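Local structure of SPT6 (Antonospora locustae, 2XP1) at residues 27-32 / 56-61; 68-73 / 78-83; 116-121 / 140-145; 126-131 / 136-141; 157-162 / 168-173. The protein probably serves as a transcription elongation factor and histone chaperone, its C-terminal tandem SH2 region enabling interaction with RNA polymerase II. All coordinates share one frame; numbering follows the deposited sequence.

Contact 1 (27-32 / 56-61)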
# COMPACT_ATOMS: atom_id res chain seq x y z
N ASN A 27 -9.31 8.77 27.40
CA ASN A 27 -10.37 9.40 28.21
C ASN A 27 -11.14 10.44 27.45
O ASN A 27 -12.38 10.39 27.38
CB ASN A 27 -9.83 10.03 29.48
CG ASN A 27 -10.24 9.27 30.69
OD1 ASN A 27 -10.80 8.18 30.58
ND2 ASN A 27 -9.98 9.83 31.86
N TYR A 28 -10.40 11.40 26.90
CA TYR A 28 -10.99 12.49 26.20
C TYR A 28 -11.78 11.97 25.02
O TYR A 28 -12.89 12.44 24.76
CB TYR A 28 -9.93 13.46 25.73
CG TYR A 28 -10.45 14.52 24.79
CD1 TYR A 28 -11.05 15.70 25.29
CD2 TYR A 28 -10.36 14.35 23.42
CE1 TYR A 28 -11.53 16.68 24.41
CE2 TYR A 28 -10.83 15.31 22.54
CZ TYR A 28 -11.41 16.48 23.04
OH TYR A 28 -11.87 17.40 22.14
N LEU A 29 -11.23 10.99 24.31
CA LEU A 29 -11.94 10.42 23.18
C LEU A 29 -13.15 9.58 23.63
O LEU A 29 -14.13 9.50 22.89
CB LEU A 29 -10.99 9.61 22.28
CG LEU A 29 -9.86 10.33 21.52
CD1 LEU A 29 -8.96 9.39 20.72
CD2 LEU A 29 -10.38 11.40 20.57
N ARG A 30 -13.07 8.93 24.79
CA ARG A 30 -14.18 8.09 25.26
C ARG A 30 -15.45 8.93 25.32
O ARG A 30 -16.52 8.49 24.87
CB ARG A 30 -13.93 7.47 26.66
CG ARG A 30 -13.30 6.07 26.68
CD ARG A 30 -12.85 5.65 28.10
NE ARG A 30 -11.72 4.70 28.07
CZ ARG A 30 -10.51 4.93 28.58
NH1 ARG A 30 -10.23 6.07 29.20
NH2 ARG A 30 -9.55 4.00 28.47
N SER A 31 -15.32 10.16 25.83
CA SER A 31 -16.47 11.01 26.11
C SER A 31 -16.63 12.22 25.17
O SER A 31 -17.47 13.09 25.40
CB SER A 31 -16.45 11.43 27.59
OG SER A 31 -15.16 11.92 27.93
N SER A 32 -15.83 12.26 24.10
CA SER A 32 -15.96 13.30 23.05
C SER A 32 -16.74 12.70 21.86
O SER A 32 -16.84 11.48 21.73
CB SER A 32 -14.56 13.78 22.61
OG SER A 32 -14.58 14.78 21.60
N ASP A 56 -13.55 1.24 23.55
CA ASP A 56 -12.37 0.76 24.25
C ASP A 56 -11.31 0.31 23.28
O ASP A 56 -10.41 -0.42 23.68
CB ASP A 56 -12.72 -0.38 25.21
CG ASP A 56 -13.17 -1.62 24.49
OD1 ASP A 56 -13.66 -1.52 23.34
OD2 ASP A 56 -13.06 -2.71 25.09
N VAL A 57 -11.39 0.73 22.02
CA VAL A 57 -10.32 0.42 21.06
C VAL A 57 -9.69 1.68 20.51
O VAL A 57 -10.33 2.46 19.81
CB VAL A 57 -10.80 -0.46 19.91
CG1 VAL A 57 -9.62 -0.83 19.00
CG2 VAL A 57 -11.49 -1.73 20.48
N PHE A 58 -8.42 1.87 20.83
CA PHE A 58 -7.72 3.05 20.34
C PHE A 58 -6.46 2.70 19.55
O PHE A 58 -5.70 1.82 19.95
CB PHE A 58 -7.43 4.01 21.50
CG PHE A 58 -8.67 4.47 22.20
CD1 PHE A 58 -9.18 3.74 23.26
CD2 PHE A 58 -9.36 5.60 21.78
CE1 PHE A 58 -10.35 4.13 23.90
CE2 PHE A 58 -10.54 5.99 22.40
CZ PHE A 58 -11.03 5.26 23.47
N VAL A 59 -6.25 3.36 18.42
CA VAL A 59 -5.04 3.11 17.67
C VAL A 59 -4.16 4.34 17.80
O VAL A 59 -4.61 5.48 17.54
CB VAL A 59 -5.38 2.85 16.20
CG1 VAL A 59 -4.16 2.92 15.36
CG2 VAL A 59 -6.00 1.46 16.07
N HIS A 60 -2.91 4.11 18.21
CA HIS A 60 -1.89 5.14 18.38
C HIS A 60 -0.83 4.98 17.30
O HIS A 60 -0.11 3.97 17.30
CB HIS A 60 -1.25 4.92 19.74
CG HIS A 60 -2.19 5.19 20.87
ND1 HIS A 60 -2.09 6.30 21.67
CD2 HIS A 60 -3.30 4.53 21.28
CE1 HIS A 60 -3.07 6.29 22.56
NE2 HIS A 60 -3.82 5.23 22.35
N MET A 61 -0.70 5.96 16.39
CA MET A 61 0.33 5.90 15.35
C MET A 61 1.37 7.00 15.45
O MET A 61 1.03 8.15 15.32
CB MET A 61 -0.32 6.00 13.98
CG MET A 61 -1.15 4.81 13.66
SD MET A 61 -1.91 5.09 12.08
CE MET A 61 -3.54 4.58 12.51
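With CG set anti to the carbonyl carbon (chi1 -59°), Phe58 sends its ring out from strand 57-61 toward the helix, where the like torsion of Leu29 (chi1 -65°) lets its chain slide past the ring in the opposite direction. Two atoms of Leu29 do the touching: CB lies 3.6 Å from Phe58 CE2, and CD1 sits 4.0 Å from Phe58 CD2. Arg30 meets the far end of the same ring through its aliphatic part, with CG at the ring edge, 4.0 Å from Phe58 CZ. Its extended chain then crosses the Phe58 side chain at about a right angle, leaving the guanidinium plane 80° from the ring. That group turns back to its own helix, where NH1 gives a weak, bent bond to Asn27 OD1. Leu29 also rests on Val50 of the adjacent strand, and His60 farther along bonds to Arg39. Helix 22-31 thus covers a central antiparallel strand beside the arginine of the FLVR-like sequence, an arrangement consistent with the phosphotyrosine-pocket side of an SH2 domain.

Contact 2 (68-73 / 78-83)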
# COMPACT_ATOMS: atom_id res chain seq x y z
N GLU A 68 11.02 19.49 7.13
CA GLU A 68 9.83 20.06 6.50
C GLU A 68 8.66 19.10 6.49
O GLU A 68 7.51 19.48 6.80
CB GLU A 68 10.12 20.55 5.09
CG GLU A 68 10.59 21.98 5.00
CD GLU A 68 11.08 22.32 3.60
OE1 GLU A 68 10.88 21.46 2.69
OE2 GLU A 68 11.64 23.43 3.40
N HIS A 69 8.96 17.84 6.18
CA HIS A 69 7.93 16.81 6.13
C HIS A 69 7.70 16.06 7.45
O HIS A 69 8.46 16.16 8.39
CB HIS A 69 8.24 15.83 5.00
CG HIS A 69 8.41 16.50 3.67
ND1 HIS A 69 9.54 17.21 3.32
CD2 HIS A 69 7.59 16.55 2.59
CE1 HIS A 69 9.42 17.66 2.09
NE2 HIS A 69 8.24 17.28 1.61
N TYR A 70 6.60 15.32 7.49
CA TYR A 70 6.31 14.38 8.54
C TYR A 70 6.34 12.97 7.91
O TYR A 70 6.26 12.83 6.69
CB TYR A 70 4.92 14.70 9.16
CG TYR A 70 4.87 16.06 9.87
CD1 TYR A 70 4.74 17.25 9.15
CD2 TYR A 70 5.01 16.14 11.24
CE1 TYR A 70 4.72 18.49 9.80
CE2 TYR A 70 5.00 17.37 11.90
CZ TYR A 70 4.85 18.53 11.17
OH TYR A 70 4.86 19.74 11.82
N THR A 71 6.49 11.94 8.75
CA THR A 71 6.25 10.57 8.32
C THR A 71 5.30 9.90 9.27
O THR A 71 5.32 10.16 10.47
CB THR A 71 7.52 9.71 8.27
OG1 THR A 71 8.13 9.72 9.56
CG2 THR A 71 8.45 10.24 7.25
N CYS A 72 4.45 9.05 8.70
CA CYS A 72 3.49 8.26 9.47
C CYS A 72 3.26 6.96 8.72
O CYS A 72 3.05 6.98 7.50
CB CYS A 72 2.15 8.99 9.61
SG CYS A 72 1.04 8.16 10.81
N SER A 73 3.30 5.84 9.44
CA SER A 73 3.25 4.49 8.83
C SER A 73 4.03 4.31 7.52
O SER A 73 3.50 3.85 6.49
CB SER A 73 1.82 4.05 8.72
OG SER A 73 1.25 4.14 10.04
N GLU A 78 3.60 16.11 3.47
CA GLU A 78 4.04 17.52 3.45
C GLU A 78 3.82 18.23 4.79
O GLU A 78 4.65 19.04 5.19
CB GLU A 78 3.40 18.33 2.30
CG GLU A 78 3.40 17.69 0.90
CD GLU A 78 4.78 17.48 0.28
OE1 GLU A 78 5.77 18.03 0.80
OE2 GLU A 78 4.88 16.76 -0.76
N ASP A 79 2.72 17.91 5.49
CA ASP A 79 2.34 18.54 6.75
C ASP A 79 1.36 17.68 7.53
O ASP A 79 0.97 16.62 7.06
CB ASP A 79 1.75 19.95 6.54
CG ASP A 79 0.74 20.02 5.38
OD1 ASP A 79 -0.20 19.22 5.28
OD2 ASP A 79 0.91 20.93 4.54
N ILE A 80 0.94 18.12 8.71
CA ILE A 80 -0.03 17.34 9.47
C ILE A 80 -1.39 17.24 8.77
O ILE A 80 -1.98 16.16 8.72
CB ILE A 80 -0.11 17.79 10.93
CG1 ILE A 80 0.94 17.06 11.76
CG2 ILE A 80 -1.46 17.47 11.57
CD1 ILE A 80 1.31 17.83 12.95
N ASP A 81 -1.87 18.36 8.20
CA ASP A 81 -3.13 18.37 7.42
C ASP A 81 -3.14 17.26 6.39
O ASP A 81 -4.15 16.59 6.22
CB ASP A 81 -3.31 19.70 6.66
CG ASP A 81 -3.82 20.84 7.54
OD1 ASP A 81 -3.96 20.66 8.76
OD2 ASP A 81 -4.07 21.93 6.97
N GLU A 82 -2.03 17.09 5.66
CA GLU A 82 -1.91 15.99 4.69
C GLU A 82 -1.99 14.62 5.37
O GLU A 82 -2.62 13.74 4.82
CB GLU A 82 -0.67 16.11 3.77
CG GLU A 82 -0.74 15.17 2.52
CD GLU A 82 0.49 15.21 1.60
OE1 GLU A 82 1.62 15.42 2.07
OE2 GLU A 82 0.35 15.03 0.38
N VAL A 83 -1.40 14.42 6.56
CA VAL A 83 -1.61 13.14 7.31
C VAL A 83 -3.11 12.90 7.47
O VAL A 83 -3.62 11.80 7.19
CB VAL A 83 -0.92 13.15 8.71
CG1 VAL A 83 -1.29 11.94 9.53
CG2 VAL A 83 0.55 13.24 8.59
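Asp79 OD1 accepts from Glu82 N at 2.8 Å, nearly along its C-O bond and with an N-H...O angle of 154°, while the backbone of Asp79 lies against Tyr70. The carboxylate of Glu82 reaches back in turn and accepts from Glu78 N, one residue earlier than a strict capping box would require. Asp79 is therefore the N-cap of helix 80-100, the long helix that follows the last strands of the first SH2 sheet. On the strand side, Tyr70 covers this start: its CD1 is 3.6 Å from Asp79 CA, and Ile80 CG1 stands over the ring centre in a CH-pi contact, 4.1 Å from the centroid and 12° off the normal. Ile80 CD1 continues the overlap at 3.9 Å from Tyr70 CE2. The hydroxyl of Tyr70 bonds to Glu65. Farther out, His69 and Glu78 lie side by side, pointing the same way, and the bend of Glu78 at chi2 (-65°) brings its OE1 to 2.7 Å from His69 NE2, near the plane of the imidazole. The same His69 ring stacks on His66 of the second subunit.

Contact 3 (116-121 / 140-145)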
# COMPACT_ATOMS: atom_id res chain seq x y z
N SER A 116 -23.03 -19.05 17.99
CA SER A 116 -23.54 -20.23 18.69
C SER A 116 -24.81 -20.76 18.08
O SER A 116 -25.27 -21.86 18.43
CB SER A 116 -23.82 -19.91 20.16
OG SER A 116 -22.63 -19.82 20.91
N SER A 117 -25.39 -19.97 17.17
CA SER A 117 -26.66 -20.31 16.53
C SER A 117 -26.49 -21.33 15.41
O SER A 117 -27.47 -21.76 14.80
CB SER A 117 -27.33 -19.06 15.97
OG SER A 117 -26.65 -18.60 14.81
N PHE A 118 -25.23 -21.70 15.16
CA PHE A 118 -24.79 -22.64 14.09
C PHE A 118 -25.56 -23.97 14.09
O PHE A 118 -25.58 -24.66 15.10
CB PHE A 118 -23.26 -22.85 14.21
CG PHE A 118 -22.69 -23.95 13.34
CD1 PHE A 118 -22.06 -23.65 12.14
CD2 PHE A 118 -22.77 -25.30 13.73
CE1 PHE A 118 -21.52 -24.68 11.33
CE2 PHE A 118 -22.24 -26.33 12.93
CZ PHE A 118 -21.61 -26.02 11.73
N ASP A 119 -26.19 -24.28 12.95
CA ASP A 119 -27.01 -25.49 12.73
C ASP A 119 -26.23 -26.65 12.16
O ASP A 119 -26.49 -27.81 12.46
CB ASP A 119 -28.09 -25.21 11.68
CG ASP A 119 -29.19 -24.33 12.19
OD1 ASP A 119 -30.29 -24.35 11.59
OD2 ASP A 119 -28.98 -23.60 13.17
N GLY A 120 -25.27 -26.31 11.30
CA GLY A 120 -24.71 -27.26 10.35
C GLY A 120 -25.18 -26.86 8.96
O GLY A 120 -24.66 -27.37 7.96
N SER A 121 -26.15 -25.94 8.89
CA SER A 121 -26.74 -25.51 7.62
C SER A 121 -25.85 -24.57 6.78
O SER A 121 -25.88 -24.59 5.55
CB SER A 121 -28.11 -24.88 7.88
OG SER A 121 -28.00 -23.76 8.73
N ALA A 140 -14.58 -13.69 12.56
CA ALA A 140 -14.86 -14.91 13.30
C ALA A 140 -15.84 -15.77 12.54
O ALA A 140 -16.85 -15.27 12.05
CB ALA A 140 -15.44 -14.60 14.68
N TYR A 141 -15.57 -17.06 12.44
CA TYR A 141 -16.49 -17.91 11.75
C TYR A 141 -16.65 -19.29 12.35
O TYR A 141 -15.71 -19.82 12.93
CB TYR A 141 -16.18 -17.97 10.26
CG TYR A 141 -14.89 -18.60 9.88
CD1 TYR A 141 -14.87 -19.91 9.38
CD2 TYR A 141 -13.68 -17.89 9.95
CE1 TYR A 141 -13.68 -20.52 9.00
CE2 TYR A 141 -12.47 -18.49 9.54
CZ TYR A 141 -12.49 -19.82 9.07
OH TYR A 141 -11.34 -20.46 8.66
N ASN A 142 -17.84 -19.85 12.19
CA ASN A 142 -18.16 -21.16 12.71
C ASN A 142 -18.63 -22.13 11.61
O ASN A 142 -19.70 -21.92 10.98
CB ASN A 142 -19.19 -21.03 13.84
CG ASN A 142 -19.23 -22.24 14.76
OD1 ASN A 142 -18.43 -23.17 14.62
ND2 ASN A 142 -20.16 -22.23 15.71
N ASN A 143 -17.81 -23.16 11.37
CA ASN A 143 -18.04 -24.22 10.38
C ASN A 143 -18.10 -25.60 11.04
O ASN A 143 -18.07 -26.62 10.38
CB ASN A 143 -16.95 -24.19 9.30
CG ASN A 143 -15.55 -24.54 9.86
OD1 ASN A 143 -15.36 -24.71 11.07
ND2 ASN A 143 -14.57 -24.64 8.97
N GLY A 144 -18.20 -25.62 12.37
CA GLY A 144 -17.99 -26.81 13.17
C GLY A 144 -17.24 -26.31 14.39
O GLY A 144 -17.73 -26.45 15.52
N SER A 145 -16.07 -25.71 14.15
CA SER A 145 -15.35 -24.96 15.19
C SER A 145 -15.20 -23.44 14.89
O SER A 145 -15.04 -23.03 13.74
CB SER A 145 -13.98 -25.60 15.53
OG SER A 145 -13.32 -26.12 14.37
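Phe118 and Asn142 cross at about a right angle, yet their flat groups are only 27° apart; the amide leans over the CB-CG side of the ring, with OD1 over the face. Asn142 ND2 sits 3.5 Å from Phe118 CB and bonds to Leu115 O, which fixes the rotation of the amide. With CG anti to the backbone N (chi1 170°), Phe118 sends its ring to the end of the strand. Beyond the amide, the ring borders main chain: Phe118 CD1 is 3.1 Å from Asn142 O, and Phe118 CZ is 3.5 Å from Gly144 N, met obliquely. That N-H makes a weak bond to Asn142 OD1, and at the positive phi of Gly144 (141°) a CB would jam against the preceding carbonyl O. Gly120 N lies 3.4 Å above the opposite face of the Phe118 ring. The loop between helix 112-116 and strand 124-129 is in this way laid over the end of strand 136-142, Phe118 also touching Val124 on the neighbouring antiparallel strand.

Contact 4 (126-131 / 136-141). With SO4 (sulfate ion), chain C.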
# COMPACT_ATOMS: atom_id res chain seq x y z
N ALA A 126 -19.02 -13.52 11.87
CA ALA A 126 -19.29 -12.24 12.50
C ALA A 126 -18.06 -11.42 12.39
O ALA A 126 -16.99 -11.97 12.14
CB ALA A 126 -19.67 -12.44 13.96
N PHE A 127 -18.19 -10.11 12.56
CA PHE A 127 -17.02 -9.23 12.59
C PHE A 127 -17.08 -8.36 13.83
O PHE A 127 -18.13 -7.89 14.19
CB PHE A 127 -16.96 -8.28 11.39
CG PHE A 127 -16.77 -8.95 10.09
CD1 PHE A 127 -17.87 -9.46 9.38
CD2 PHE A 127 -15.50 -9.03 9.53
CE1 PHE A 127 -17.72 -10.08 8.15
CE2 PHE A 127 -15.30 -9.65 8.30
CZ PHE A 127 -16.44 -10.18 7.58
N TYR A 128 -15.92 -8.16 14.46
CA TYR A 128 -15.76 -7.25 15.59
C TYR A 128 -14.32 -6.76 15.66
O TYR A 128 -13.42 -7.43 15.18
CB TYR A 128 -16.18 -7.92 16.89
CG TYR A 128 -15.58 -9.30 17.17
CD1 TYR A 128 -14.40 -9.43 17.93
CD2 TYR A 128 -16.21 -10.46 16.73
CE1 TYR A 128 -13.87 -10.67 18.21
CE2 TYR A 128 -15.68 -11.72 17.01
CZ TYR A 128 -14.51 -11.80 17.75
OH TYR A 128 -13.97 -13.03 18.03
N PHE A 129 -14.11 -5.58 16.21
CA PHE A 129 -12.75 -5.04 16.31
C PHE A 129 -12.02 -5.81 17.36
O PHE A 129 -12.62 -6.18 18.36
CB PHE A 129 -12.75 -3.57 16.69
CG PHE A 129 -13.11 -2.69 15.55
CD1 PHE A 129 -14.26 -1.95 15.57
CD2 PHE A 129 -12.32 -2.65 14.42
CE1 PHE A 129 -14.59 -1.15 14.51
CE2 PHE A 129 -12.68 -1.88 13.35
CZ PHE A 129 -13.84 -1.13 13.41
N SER A 130 -10.74 -6.03 17.10
CA SER A 130 -9.83 -6.71 18.03
C SER A 130 -9.44 -5.76 19.14
O SER A 130 -9.08 -4.60 18.88
CB SER A 130 -8.52 -7.13 17.31
OG SER A 130 -7.60 -7.75 18.23
N ARG A 131 -9.47 -6.27 20.38
CA ARG A 131 -8.96 -5.57 21.56
C ARG A 131 -7.49 -5.98 21.85
O ARG A 131 -6.71 -5.19 22.40
CB ARG A 131 -9.85 -5.84 22.78
CG ARG A 131 -11.11 -4.98 22.85
CD ARG A 131 -12.17 -5.31 21.75
NE ARG A 131 -13.35 -4.44 21.90
CZ ARG A 131 -14.32 -4.24 21.01
NH1 ARG A 131 -14.36 -4.85 19.82
NH2 ARG A 131 -15.28 -3.39 21.34
N LYS A 136 -6.85 -3.96 14.33
CA LYS A 136 -7.34 -5.13 13.57
C LYS A 136 -8.86 -5.37 13.70
O LYS A 136 -9.44 -5.34 14.80
CB LYS A 136 -6.62 -6.41 14.01
CG LYS A 136 -5.08 -6.39 13.86
CD LYS A 136 -4.68 -6.29 12.39
CE LYS A 136 -3.27 -5.70 12.21
NZ LYS A 136 -2.84 -5.81 10.76
N LEU A 137 -9.48 -5.72 12.60
CA LEU A 137 -10.85 -6.28 12.65
C LEU A 137 -10.78 -7.80 12.70
O LEU A 137 -10.17 -8.42 11.84
CB LEU A 137 -11.62 -5.87 11.40
CG LEU A 137 -13.02 -6.43 11.20
CD1 LEU A 137 -13.99 -5.82 12.14
CD2 LEU A 137 -13.37 -6.11 9.76
N THR A 138 -11.44 -8.40 13.69
CA THR A 138 -11.54 -9.85 13.78
C THR A 138 -12.68 -10.37 12.93
O THR A 138 -13.82 -9.93 13.06
CB THR A 138 -11.65 -10.29 15.25
OG1 THR A 138 -10.51 -9.81 15.95
CG2 THR A 138 -11.69 -11.78 15.41
N PHE A 139 -12.35 -11.28 12.01
CA PHE A 139 -13.31 -12.07 11.25
C PHE A 139 -13.42 -13.42 11.95
O PHE A 139 -12.46 -14.20 11.93
CB PHE A 139 -12.83 -12.28 9.81
CG PHE A 139 -13.63 -13.28 9.05
CD1 PHE A 139 -15.02 -13.13 8.92
CD2 PHE A 139 -13.02 -14.39 8.46
CE1 PHE A 139 -15.79 -14.07 8.21
CE2 PHE A 139 -13.77 -15.34 7.74
CZ PHE A 139 -15.16 -15.18 7.62
N ALA A 140 -14.58 -13.69 12.56
CA ALA A 140 -14.86 -14.91 13.30
C ALA A 140 -15.84 -15.77 12.54
O ALA A 140 -16.85 -15.27 12.05
CB ALA A 140 -15.44 -14.60 14.68
N TYR A 141 -15.57 -17.06 12.44
CA TYR A 141 -16.49 -17.91 11.75
C TYR A 141 -16.65 -19.29 12.35
O TYR A 141 -15.71 -19.82 12.93
CB TYR A 141 -16.18 -17.97 10.26
CG TYR A 141 -14.89 -18.60 9.88
CD1 TYR A 141 -14.87 -19.91 9.38
CD2 TYR A 141 -13.68 -17.89 9.95
CE1 TYR A 141 -13.68 -20.52 9.00
CE2 TYR A 141 -12.47 -18.49 9.54
CZ TYR A 141 -12.49 -19.82 9.07
OH TYR A 141 -11.34 -20.46 8.66
S SO4 C . -9.25 -10.35 19.79
O1 SO4 C . -9.21 -11.59 20.58
O2 SO4 C . -9.40 -9.21 20.71
O3 SO4 C . -10.38 -10.36 18.88
O4 SO4 C . -8.03 -10.23 19.01
O HOH W 1 -9.07 -3.21 16.71
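Tyr128 and Thr138 form a hydrogen-bonded antiparallel pair in which Thr138 N gives to Tyr128 O at 2.7 Å and Tyr128 N returns a bond to Thr138 O. Ala126 and Ala140 exchange the same two bonds, and Ser130 N meets Lys136 O at 2.7 Å, nearly straight at 168°. At the turn end, a water with fewer protons than acceptors around it lies within bonding distance of Ser130 O and Lys136 O, and Arg131 NH1 curls back to Phe129 O at 2.6 Å. A sulfate, probably from the crystallisation liquor, is gripped at O4 by Ser130 OG (2.6 Å), at O2 by Arg131 N (3.0 Å) and at O3 by Thr138 OG1 (3.0 Å), with Lys132 N and Tyr150 OH adding bonds. It sits by the hairpin loop, a position consistent with the phosphate-binding loop of a canonical SH2 domain. Thr138 CB also lies over the Tyr128 ring, toward its rim. On the other sheet face, Phe139 CD1 is 3.5 Å from Phe127 CZ, their rings oblique at 34°. Helix 167-175 covers this pair, helix 80-100 packs on Phe129 and Leu137, and strand 146-153 continues the sheet beyond strand 136-142.

Contact 5 (157-162 / 168-173)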
# COMPACT_ATOMS: atom_id res chain seq x y z
N LEU A 157 -9.31 -2.65 3.68
CA LEU A 157 -9.25 -3.83 4.49
C LEU A 157 -8.16 -4.70 3.89
O LEU A 157 -8.16 -4.94 2.66
CB LEU A 157 -10.60 -4.54 4.45
CG LEU A 157 -11.72 -3.70 5.07
CD1 LEU A 157 -13.11 -4.39 5.09
CD2 LEU A 157 -11.32 -3.43 6.48
N THR A 158 -7.22 -5.15 4.74
CA THR A 158 -6.12 -5.97 4.26
C THR A 158 -6.13 -7.32 4.95
O THR A 158 -6.33 -7.42 6.14
CB THR A 158 -4.80 -5.26 4.39
OG1 THR A 158 -4.79 -4.54 5.63
CG2 THR A 158 -4.69 -4.26 3.30
N TYR A 159 -5.94 -8.35 4.16
CA TYR A 159 -6.07 -9.71 4.61
C TYR A 159 -4.97 -10.49 3.89
O TYR A 159 -5.07 -10.78 2.69
CB TYR A 159 -7.47 -10.23 4.26
CG TYR A 159 -7.62 -11.73 4.35
CD1 TYR A 159 -7.91 -12.34 5.56
CD2 TYR A 159 -7.44 -12.54 3.24
CE1 TYR A 159 -8.04 -13.73 5.66
CE2 TYR A 159 -7.57 -13.95 3.34
CZ TYR A 159 -7.87 -14.51 4.56
OH TYR A 159 -8.00 -15.87 4.68
N ASN A 160 -3.89 -10.80 4.61
CA ASN A 160 -2.76 -11.51 4.03
C ASN A 160 -2.18 -10.66 2.92
O ASN A 160 -1.82 -9.50 3.11
CB ASN A 160 -3.17 -12.87 3.43
CG ASN A 160 -3.41 -13.92 4.47
OD1 ASN A 160 -3.28 -13.66 5.65
ND2 ASN A 160 -3.74 -15.13 4.03
N ASN A 161 -2.12 -11.26 1.75
CA ASN A 161 -1.66 -10.59 0.56
C ASN A 161 -2.68 -9.54 0.10
O ASN A 161 -2.30 -8.43 -0.32
CB ASN A 161 -1.40 -11.64 -0.50
CG ASN A 161 -0.24 -12.56 -0.13
OD1 ASN A 161 0.85 -12.09 0.21
ND2 ASN A 161 -0.45 -13.87 -0.20
N SER A 162 -3.96 -9.87 0.28
CA SER A 162 -5.06 -9.23 -0.43
C SER A 162 -5.62 -7.97 0.23
O SER A 162 -5.41 -7.73 1.38
CB SER A 162 -6.14 -10.28 -0.64
OG SER A 162 -5.59 -11.40 -1.32
N ASP A 168 -18.02 -6.65 2.32
CA ASP A 168 -18.74 -7.34 1.27
C ASP A 168 -17.85 -8.06 0.28
O ASP A 168 -18.07 -9.26 -0.01
CB ASP A 168 -19.68 -6.36 0.55
CG ASP A 168 -21.11 -6.52 0.99
OD1 ASP A 168 -21.36 -7.42 1.82
OD2 ASP A 168 -21.98 -5.74 0.51
N SER A 169 -16.86 -7.32 -0.26
CA SER A 169 -15.95 -7.88 -1.25
C SER A 169 -15.02 -8.87 -0.58
O SER A 169 -14.73 -9.94 -1.17
CB SER A 169 -15.19 -6.81 -2.09
OG SER A 169 -14.90 -5.62 -1.39
N PHE A 170 -14.62 -8.53 0.66
CA PHE A 170 -13.86 -9.48 1.49
C PHE A 170 -14.61 -10.80 1.64
O PHE A 170 -14.06 -11.88 1.37
CB PHE A 170 -13.48 -8.93 2.88
CG PHE A 170 -13.00 -10.01 3.81
CD1 PHE A 170 -11.71 -10.54 3.68
CD2 PHE A 170 -13.85 -10.54 4.76
CE1 PHE A 170 -11.28 -11.56 4.49
CE2 PHE A 170 -13.42 -11.57 5.59
CZ PHE A 170 -12.12 -12.08 5.46
N VAL A 171 -15.87 -10.71 2.08
CA VAL A 171 -16.73 -11.90 2.19
C VAL A 171 -16.70 -12.71 0.88
O VAL A 171 -16.43 -13.93 0.89
CB VAL A 171 -18.18 -11.50 2.54
CG1 VAL A 171 -19.14 -12.70 2.37
CG2 VAL A 171 -18.24 -10.95 3.95
N ALA A 172 -16.94 -12.01 -0.23
CA ALA A 172 -16.98 -12.62 -1.55
C ALA A 172 -15.73 -13.45 -1.83
O ALA A 172 -15.81 -14.59 -2.29
CB ALA A 172 -17.17 -11.55 -2.63
N TYR A 173 -14.57 -12.87 -1.52
CA TYR A 173 -13.29 -13.52 -1.73
C TYR A 173 -13.08 -14.72 -0.78
O TYR A 173 -12.68 -15.81 -1.21
CB TYR A 173 -12.18 -12.49 -1.55
CG TYR A 173 -10.86 -13.08 -1.18
CD1 TYR A 173 -9.95 -13.50 -2.15
CD2 TYR A 173 -10.52 -13.22 0.15
CE1 TYR A 173 -8.73 -14.05 -1.79
CE2 TYR A 173 -9.32 -13.76 0.53
CZ TYR A 173 -8.42 -14.18 -0.44
OH TYR A 173 -7.22 -14.71 -0.01
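Tyr159 offers one ring face to the edge of Phe170: Phe170 CE1 stands 3.6 Å from Tyr159 CD1, toward the rim, in a T-shaped pair whose planes are 66° apart and whose centroids are 5.3 Å apart. With Tyr173 these rings form an aromatic cluster that holds helix 167-175 against the short hairpin 157-164 at the edge of the second SH2 sheet. All three side chains have CG anti to the backbone N (Tyr159 chi1 165°), which turns both helix rings toward Tyr159. Phe170 also packs edge-to-face with Phe139, and Phe164 joins the group from the next strand. The hydroxyl of Tyr159 bonds to Glu149. A type II' turn from Tyr159 to Ser162, closed by Ser162 N to Tyr159 O at 2.8 Å and by the reverse bond, brings Ser162 near Tyr173, its OG 3.9 Å from Tyr173 OH. The Tyr173 ring meets Tyr159 obliquely at 71°, with Tyr159 CE2 near its plane and 3.3 Å from Tyr173 CE2.

In the fold
Contacts 1 and 4 are buried, contacts 2, 3 and 5 partly so. Contacts 1 and 2 share the N-terminal sheet, where Met61 packs on Cys72 and Ser73; the others belong to the C-terminal sheet. Contacts 3 and 4 share Ala140 and Tyr141, and Phe170 of contact 5 packs on Phe127 and Phe139 of contact 4. Between the two halves, a salt bridge from Asp56 to Arg131 joins contacts 1 and 4. Contact 4 combines a ladder of backbone bonds with aromatic and apolar packing; contacts 1 and 5 rest on apolar and ring overlap, contact 3 on ring-to-amide and ring-to-backbone packing, contact 2 on Tyr70-Ile80 CH-pi packing and the close His69-Glu78 pair. Contacts 2 and 5 also reach the second subunit.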